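Local coordinates for isochorismatase family protein (Enterococcus faecalis, PDB 2A67) that is probably a hydrolase of the isochorismatase family, though its substrate and biological role are not established, at residues V29-V33 and T132-S137; I48-H52 and S63-F67. The contacts are given in a common frame with arbitrary orientation. Residues are numbered along the deposited sequence.

Interaction 1: residues V29-V33 and T132-S137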
ATOM      1  N   VAL D  29      21.240  -8.639  -2.279  1.00 30.66           N
ATOM      2  CA  VAL D  29      19.892  -8.623  -2.844  1.00 30.46           C
ATOM      3  C   VAL D  29      19.983  -8.997  -4.338  1.00 31.24           C
ATOM      4  O   VAL D  29      19.279  -9.868  -4.820  1.00 31.48           O
ATOM      5  CB  VAL D  29      19.199  -7.229  -2.637  1.00 30.27           C
ATOM      6  CG1 VAL D  29      17.980  -7.077  -3.547  1.00 31.74           C
ATOM      7  CG2 VAL D  29      18.810  -7.057  -1.196  1.00 25.99           C
ATOM      8  N   LEU D  30      20.872  -8.332  -5.070  1.00 32.86           N
ATOM      9  CA  LEU D  30      21.061  -8.617  -6.497  1.00 32.78           C
ATOM     10  C   LEU D  30      21.538 -10.061  -6.779  1.00 32.91           C
ATOM     11  O   LEU D  30      21.158 -10.654  -7.779  1.00 32.20           O
ATOM     12  CB  LEU D  30      21.994  -7.574  -7.118  1.00 32.86           C
ATOM     13  CG  LEU D  30      21.606  -6.086  -6.978  1.00 33.10           C
ATOM     14  CD1 LEU D  30      22.780  -5.162  -7.504  1.00 31.12           C
ATOM     15  CD2 LEU D  30      20.264  -5.687  -7.626  1.00 31.69           C
ATOM     16  N   ASP D  31      22.362 -10.616  -5.894  1.00 33.58           N
ATOM     17  CA  ASP D  31      22.788 -12.000  -6.018  1.00 34.42           C
ATOM     18  C   ASP D  31      21.583 -12.938  -5.867  1.00 33.77           C
ATOM     19  O   ASP D  31      21.428 -13.872  -6.657  1.00 33.80           O
ATOM     20  CB  ASP D  31      23.820 -12.339  -4.946  1.00 35.51           C
ATOM     21  CG  ASP D  31      25.163 -11.727  -5.228  1.00 39.43           C
ATOM     22  OD1 ASP D  31      25.473 -11.528  -6.440  1.00 43.42           O
ATOM     23  OD2 ASP D  31      25.916 -11.480  -4.239  1.00 42.71           O
ATOM     24  N   LYS D  32      20.734 -12.657  -4.878  1.00 32.08           N
ATOM     25  CA  LYS D  32      19.527 -13.466  -4.637  1.00 33.10           C
ATOM     26  C   LYS D  32      18.542 -13.303  -5.823  1.00 31.91           C
ATOM     27  O   LYS D  32      17.971 -14.257  -6.317  1.00 32.75           O
ATOM     28  CB  LYS D  32      18.931 -13.086  -3.264  1.00 31.95           C
ATOM     29  CG  LYS D  32      17.819 -13.969  -2.784  1.00 37.48           C
ATOM     30  CD  LYS D  32      18.304 -15.049  -1.777  1.00 43.76           C
ATOM     31  CE  LYS D  32      17.986 -14.637  -0.284  1.00 46.77           C
ATOM     32  NZ  LYS D  32      16.753 -15.309   0.360  1.00 36.59           N
ATOM     33  N   VAL D  33      18.388 -12.085  -6.318  1.00 32.03           N
ATOM     34  CA  VAL D  33      17.543 -11.834  -7.505  1.00 31.49           C
ATOM     35  C   VAL D  33      18.065 -12.543  -8.760  1.00 31.48           C
ATOM     36  O   VAL D  33      17.285 -13.166  -9.492  1.00 31.22           O
ATOM     37  CB  VAL D  33      17.376 -10.310  -7.768  1.00 31.24           C
ATOM     38  CG1 VAL D  33      16.853 -10.047  -9.214  1.00 30.05           C
ATOM     39  CG2 VAL D  33      16.443  -9.715  -6.693  1.00 30.36           C
ATOM     40  N   THR D 132      10.613 -13.840  -2.435  1.00 28.05           N
ATOM     41  CA  THR D 132      11.789 -14.512  -1.872  1.00 29.15           C
ATOM     42  C   THR D 132      12.291 -13.600  -0.754  1.00 29.57           C
ATOM     43  O   THR D 132      12.477 -12.389  -0.968  1.00 30.67           O
ATOM     44  CB  THR D 132      12.860 -14.758  -2.982  1.00 27.71           C
ATOM     45  OG1 THR D 132      12.353 -15.732  -3.894  1.00 28.08           O
ATOM     46  CG2 THR D 132      14.205 -15.238  -2.427  1.00 29.85           C
ATOM     47  N   PRO D 133      12.532 -14.168   0.430  1.00 30.64           N
ATOM     48  CA  PRO D 133      13.122 -13.381   1.500  1.00 31.51           C
ATOM     49  C   PRO D 133      14.390 -12.634   1.061  1.00 32.61           C
ATOM     50  O   PRO D 133      15.127 -13.128   0.212  1.00 33.23           O
ATOM     51  CB  PRO D 133      13.474 -14.477   2.543  1.00 32.14           C
ATOM     52  CG  PRO D 133      12.375 -15.474   2.350  1.00 30.21           C
ATOM     53  CD  PRO D 133      12.299 -15.569   0.851  1.00 28.93           C
ATOM     54  N   LYS D 134      14.645 -11.472   1.657  1.00 32.86           N
ATOM     55  CA  LYS D 134      15.837 -10.656   1.376  1.00 33.10           C
ATOM     56  C   LYS D 134      16.012 -10.201  -0.062  1.00 32.95           C
ATOM     57  O   LYS D 134      17.118 -10.246  -0.627  1.00 32.77           O
ATOM     58  CB  LYS D 134      17.098 -11.335   1.911  1.00 33.73           C
ATOM     59  CG  LYS D 134      16.965 -11.676   3.390  1.00 36.39           C
ATOM     60  CD  LYS D 134      18.183 -12.452   3.912  1.00 43.26           C
ATOM     61  CE  LYS D 134      18.450 -12.043   5.361  1.00 47.64           C
ATOM     62  NZ  LYS D 134      19.932 -12.167   5.681  1.00 52.25           N
ATOM     63  N   THR D 135      14.909  -9.781  -0.694  1.00 31.47           N
ATOM     64  CA  THR D 135      15.037  -9.332  -2.073  1.00 29.90           C
ATOM     65  C   THR D 135      14.465  -7.894  -2.200  1.00 29.66           C
ATOM     66  O   THR D 135      14.096  -7.457  -3.270  1.00 30.30           O
ATOM     67  CB  THR D 135      14.387 -10.325  -3.101  1.00 28.78           C
ATOM     68  OG1 THR D 135      13.016 -10.516  -2.738  1.00 27.68           O
ATOM     69  CG2 THR D 135      15.189 -11.689  -3.203  1.00 27.86           C
ATOM     70  N   THR D 136      14.345  -7.190  -1.081  1.00 30.08           N
ATOM     71  CA  THR D 136      14.043  -5.733  -1.154  1.00 30.12           C
ATOM     72  C   THR D 136      15.097  -4.954  -0.383  1.00 29.78           C
ATOM     73  O   THR D 136      15.788  -5.498   0.481  1.00 29.47           O
ATOM     74  CB  THR D 136      12.621  -5.324  -0.638  1.00 29.03           C
ATOM     75  OG1 THR D 136      12.632  -5.223   0.787  1.00 32.49           O
ATOM     76  CG2 THR D 136      11.562  -6.305  -1.048  1.00 30.32           C
ATOM     77  N   SER D 137      15.228  -3.666  -0.702  1.00 29.08           N
ATOM     78  CA  SER D 137      16.161  -2.841   0.053  1.00 29.35           C
ATOM     79  C   SER D 137      15.643  -1.410  -0.015  1.00 28.99           C
ATOM     80  O   SER D 137      14.745  -1.103  -0.814  1.00 28.27           O
ATOM     81  CB  SER D 137      17.571  -2.964  -0.525  1.00 28.25           C
ATOM     82  OG  SER D 137      18.474  -2.056   0.093  1.00 33.63           O
TER
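K32 reaches furthest across this contact: its chi1 is t, but chi2, chi3 and chi4 lie near 100°, between the wells, and this bent course brings K32 NZ to P133 O for a 2.7 Å hydrogen bond. Lysine suits the spot because its methylenes also pack: K32 CG lies 3.5 Å from T135 CG2. The helix 26-42 that carries V29, K32 and V33 lies on the parallel sheet of an alpha/beta fold, and within 132-137 the strand 128-137 is interrupted. K134, with positive phi and psi (59/42), makes the turn, its amino end leading away. T135 takes the p rotamer: T135 OG1 donates to T132 O (2.6 Å), bracing the turn, while the methyl meets K32. Short, branched V29 (t) fits against the backbone of the turn, V29 CG2 3.7 Å from K134 O and V29 CG1 3.9 Å from T135 C, so the helix lies close, the V29 and T135 CA atoms 5.0 Å apart. V33, also t, sets V33 CG2 4.2 Å from T135 CB, and both side chains touch A107 of strand 103-109.

Interaction 2: residues I48-H52 and S63-F67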
ATOM      1  N   ILE D  48       9.916  -9.680 -15.665  1.00 25.63           N
ATOM      2  CA  ILE D  48       9.451  -8.310 -16.003  1.00 26.72           C
ATOM      3  C   ILE D  48      10.204  -7.327 -15.135  1.00 28.18           C
ATOM      4  O   ILE D  48      10.075  -7.345 -13.899  1.00 30.09           O
ATOM      5  CB  ILE D  48       7.962  -8.141 -15.767  1.00 25.62           C
ATOM      6  CG1 ILE D  48       7.161  -9.217 -16.510  1.00 26.61           C
ATOM      7  CG2 ILE D  48       7.466  -6.695 -16.207  1.00 26.23           C
ATOM      8  CD1 ILE D  48       5.734  -9.470 -15.962  1.00 27.04           C
ATOM      9  N   PHE D  49      10.998  -6.452 -15.767  1.00 27.87           N
ATOM     10  CA  PHE D  49      11.694  -5.410 -15.048  1.00 29.00           C
ATOM     11  C   PHE D  49      10.865  -4.129 -15.115  1.00 29.62           C
ATOM     12  O   PHE D  49      10.407  -3.729 -16.201  1.00 31.82           O
ATOM     13  CB  PHE D  49      13.048  -5.120 -15.695  1.00 28.72           C
ATOM     14  CG  PHE D  49      14.062  -6.193 -15.497  1.00 28.75           C
ATOM     15  CD1 PHE D  49      14.232  -7.192 -16.463  1.00 29.91           C
ATOM     16  CD2 PHE D  49      14.853  -6.217 -14.362  1.00 27.32           C
ATOM     17  CE1 PHE D  49      15.164  -8.160 -16.299  1.00 32.41           C
ATOM     18  CE2 PHE D  49      15.810  -7.220 -14.200  1.00 30.03           C
ATOM     19  CZ  PHE D  49      15.953  -8.179 -15.170  1.00 32.54           C
ATOM     20  N   VAL D  50      10.672  -3.488 -13.973  1.00 29.29           N
ATOM     21  CA  VAL D  50      10.000  -2.163 -13.937  1.00 29.13           C
ATOM     22  C   VAL D  50      11.081  -1.091 -13.725  1.00 29.40           C
ATOM     23  O   VAL D  50      11.950  -1.227 -12.869  1.00 30.93           O
ATOM     24  CB  VAL D  50       8.881  -2.104 -12.853  1.00 29.57           C
ATOM     25  CG1 VAL D  50       8.244  -0.705 -12.827  1.00 29.02           C
ATOM     26  CG2 VAL D  50       7.785  -3.223 -13.167  1.00 28.02           C
ATOM     27  N   GLN D  51      11.061  -0.073 -14.573  1.00 29.54           N
ATOM     28  CA  GLN D  51      11.988   1.044 -14.459  1.00 28.38           C
ATOM     29  C   GLN D  51      11.208   2.343 -14.336  1.00 27.27           C
ATOM     30  O   GLN D  51      10.288   2.631 -15.122  1.00 26.39           O
ATOM     31  CB  GLN D  51      12.909   1.091 -15.675  1.00 28.48           C
ATOM     32  CG  GLN D  51      13.890  -0.081 -15.722  1.00 29.45           C
ATOM     33  CD  GLN D  51      14.639  -0.150 -17.013  1.00 30.24           C
ATOM     34  OE1 GLN D  51      14.207  -0.812 -17.952  1.00 30.38           O
ATOM     35  NE2 GLN D  51      15.765   0.564 -17.097  1.00 30.59           N
ATOM     36  N   HIS D  52      11.580   3.091 -13.300  1.00 27.83           N
ATOM     37  CA  HIS D  52      10.976   4.376 -12.974  1.00 27.46           C
ATOM     38  C   HIS D  52      11.686   5.448 -13.826  1.00 26.73           C
ATOM     39  O   HIS D  52      12.840   5.301 -14.211  1.00 26.00           O
ATOM     40  CB  HIS D  52      11.135   4.644 -11.469  1.00 28.25           C
ATOM     41  CG  HIS D  52      10.265   5.747 -10.963  1.00 31.09           C
ATOM     42  ND1 HIS D  52      10.740   7.026 -10.760  1.00 34.48           N
ATOM     43  CD2 HIS D  52       8.945   5.786 -10.659  1.00 33.92           C
ATOM     44  CE1 HIS D  52       9.764   7.796 -10.313  1.00 33.49           C
ATOM     45  NE2 HIS D  52       8.665   7.076 -10.249  1.00 38.21           N
ATOM     46  N   SER D  63      21.763   6.648 -15.628  1.00 30.82           N
ATOM     47  CA  SER D  63      21.282   6.482 -14.258  1.00 31.88           C
ATOM     48  C   SER D  63      19.947   5.678 -14.187  1.00 31.77           C
ATOM     49  O   SER D  63      19.701   4.939 -13.214  1.00 31.63           O
ATOM     50  CB  SER D  63      21.221   7.852 -13.537  1.00 32.60           C
ATOM     51  OG  SER D  63      20.034   8.551 -13.877  1.00 35.22           O
ATOM     52  N   TRP D  64      19.106   5.819 -15.221  1.00 30.60           N
ATOM     53  CA  TRP D  64      17.863   5.052 -15.374  1.00 29.03           C
ATOM     54  C   TRP D  64      18.096   3.556 -15.711  1.00 29.61           C
ATOM     55  O   TRP D  64      17.178   2.710 -15.522  1.00 30.46           O
ATOM     56  CB  TRP D  64      17.030   5.722 -16.467  1.00 28.12           C
ATOM     57  CG  TRP D  64      15.939   4.962 -17.120  1.00 25.81           C
ATOM     58  CD1 TRP D  64      14.600   5.051 -16.837  1.00 25.15           C
ATOM     59  CD2 TRP D  64      16.057   4.008 -18.178  1.00 28.07           C
ATOM     60  NE1 TRP D  64      13.891   4.211 -17.636  1.00 26.91           N
ATOM     61  CE2 TRP D  64      14.757   3.551 -18.470  1.00 26.80           C
ATOM     62  CE3 TRP D  64      17.138   3.459 -18.878  1.00 26.81           C
ATOM     63  CZ2 TRP D  64      14.499   2.595 -19.474  1.00 25.91           C
ATOM     64  CZ3 TRP D  64      16.887   2.535 -19.866  1.00 24.93           C
ATOM     65  CH2 TRP D  64      15.577   2.109 -20.155  1.00 25.65           C
ATOM     66  N   GLN D  65      19.280   3.207 -16.205  1.00 29.18           N
ATOM     67  CA  GLN D  65      19.508   1.824 -16.618  1.00 29.26           C
ATOM     68  C   GLN D  65      19.563   0.949 -15.371  1.00 29.92           C
ATOM     69  O   GLN D  65      19.847   1.452 -14.270  1.00 28.66           O
ATOM     70  CB  GLN D  65      20.807   1.670 -17.418  1.00 29.13           C
ATOM     71  CG  GLN D  65      20.934   2.451 -18.767  1.00 27.08           C
ATOM     72  CD  GLN D  65      22.254   2.136 -19.419  1.00 28.90           C
ATOM     73  OE1 GLN D  65      23.268   2.682 -18.997  1.00 31.26           O
ATOM     74  NE2 GLN D  65      22.271   1.238 -20.442  1.00 23.52           N
ATOM     75  N   LEU D  66      19.323  -0.360 -15.581  1.00 30.70           N
ATOM     76  CA  LEU D  66      19.382  -1.403 -14.566  1.00 32.27           C
ATOM     77  C   LEU D  66      20.813  -1.634 -14.142  1.00 33.39           C
ATOM     78  O   LEU D  66      21.752  -1.501 -14.941  1.00 32.89           O
ATOM     79  CB  LEU D  66      18.777  -2.732 -15.105  1.00 31.44           C
ATOM     80  CG  LEU D  66      17.326  -2.733 -15.617  1.00 30.20           C
ATOM     81  CD1 LEU D  66      16.908  -4.021 -16.325  1.00 34.91           C
ATOM     82  CD2 LEU D  66      16.356  -2.394 -14.523  1.00 26.94           C
ATOM     83  N   PHE D  67      20.992  -1.929 -12.862  1.00 34.80           N
ATOM     84  CA  PHE D  67      22.308  -2.281 -12.357  1.00 36.81           C
ATOM     85  C   PHE D  67      22.914  -3.303 -13.284  1.00 38.14           C
ATOM     86  O   PHE D  67      22.245  -4.280 -13.639  1.00 38.85           O
ATOM     87  CB  PHE D  67      22.174  -2.933 -10.986  1.00 36.50           C
ATOM     88  CG  PHE D  67      21.711  -1.991  -9.929  1.00 36.76           C
ATOM     89  CD1 PHE D  67      22.545  -0.963  -9.484  1.00 36.23           C
ATOM     90  CD2 PHE D  67      20.453  -2.123  -9.375  1.00 36.31           C
ATOM     91  CE1 PHE D  67      22.124  -0.088  -8.494  1.00 36.73           C
ATOM     92  CE2 PHE D  67      20.027  -1.252  -8.378  1.00 37.72           C
ATOM     93  CZ  PHE D  67      20.864  -0.219  -7.952  1.00 37.16           C
TER
HETATM   94  O   HOH W   1      11.090   3.979 -17.599  1.00 25.16           O
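The irregular segment 63-67 runs beside strand 47-52, meeting F49, Q51 and H52, and its contacts begin at W64. The carbonyl of W64 accepts a hydrogen bond from the Q51 side chain (Q51 NE2 to W64 O, 3.0 Å, N-H...O angle 150°). Glutamine suits this place because its long side-chain amide can donate to a backbone oxygen of the irregular segment; Q13 NE2 is a second donor to that oxygen. The W64 indole turns back toward the strand and packs there: Q51 NE2 lies over one face, 3.4 Å from W64 CZ2, and W64 CD1 comes within 3.2 Å of H52 O. W64 NE1 is joined to Q51 O through a water, which accepts from W64 NE1 (2.8 Å) and donates to Q51 O (2.9 Å). Tryptophan fits as a large flat surface carrying one N-H donor. Q65 points its CA-to-CB bond away from the strand and sends OE1 to K14. L66 turns back and packs against both Q51 and F49: L66 CD2 lies 3.6 Å from Q51 CG, and L66 CD1 sits over the F49 ring, 3.8 Å from its centroid and 22° off the normal, a CH-pi contact that a branched aliphatic side chain makes well. F67 faces another way, onto L26 and L30 of helix 26-42. Strand 47-52 lies between strands 5-10 and 77-81 in the parallel sheet of the alpha/beta fold; the loop after it folds back onto it, on the face where helix 26-42 also packs, I37 touching F49.

The two contacts lie in one alpha/beta unit, their centres about 16 Å apart, and both reach the same six-stranded parallel sheet. Helix 26-42, which follows strand 5-10 and leads into strand 47-52, is the element that joins them: segment 29-33 of interaction 1 lies on it, and F49 and F67 of interaction 2 pack on it (L30 CD2 to F67 CD2, 4.0 Å). In sequence the order is 29-33, 48-52, 63-67, 132-137, so the short-range contact falls wholly between the two halves of the long-range one. Strands 47-52 and 128-137 are separated in the sheet by 5-10 and 103-109; the helix therefore links, on one face, parts of the isochorismatase domain distant in sequence.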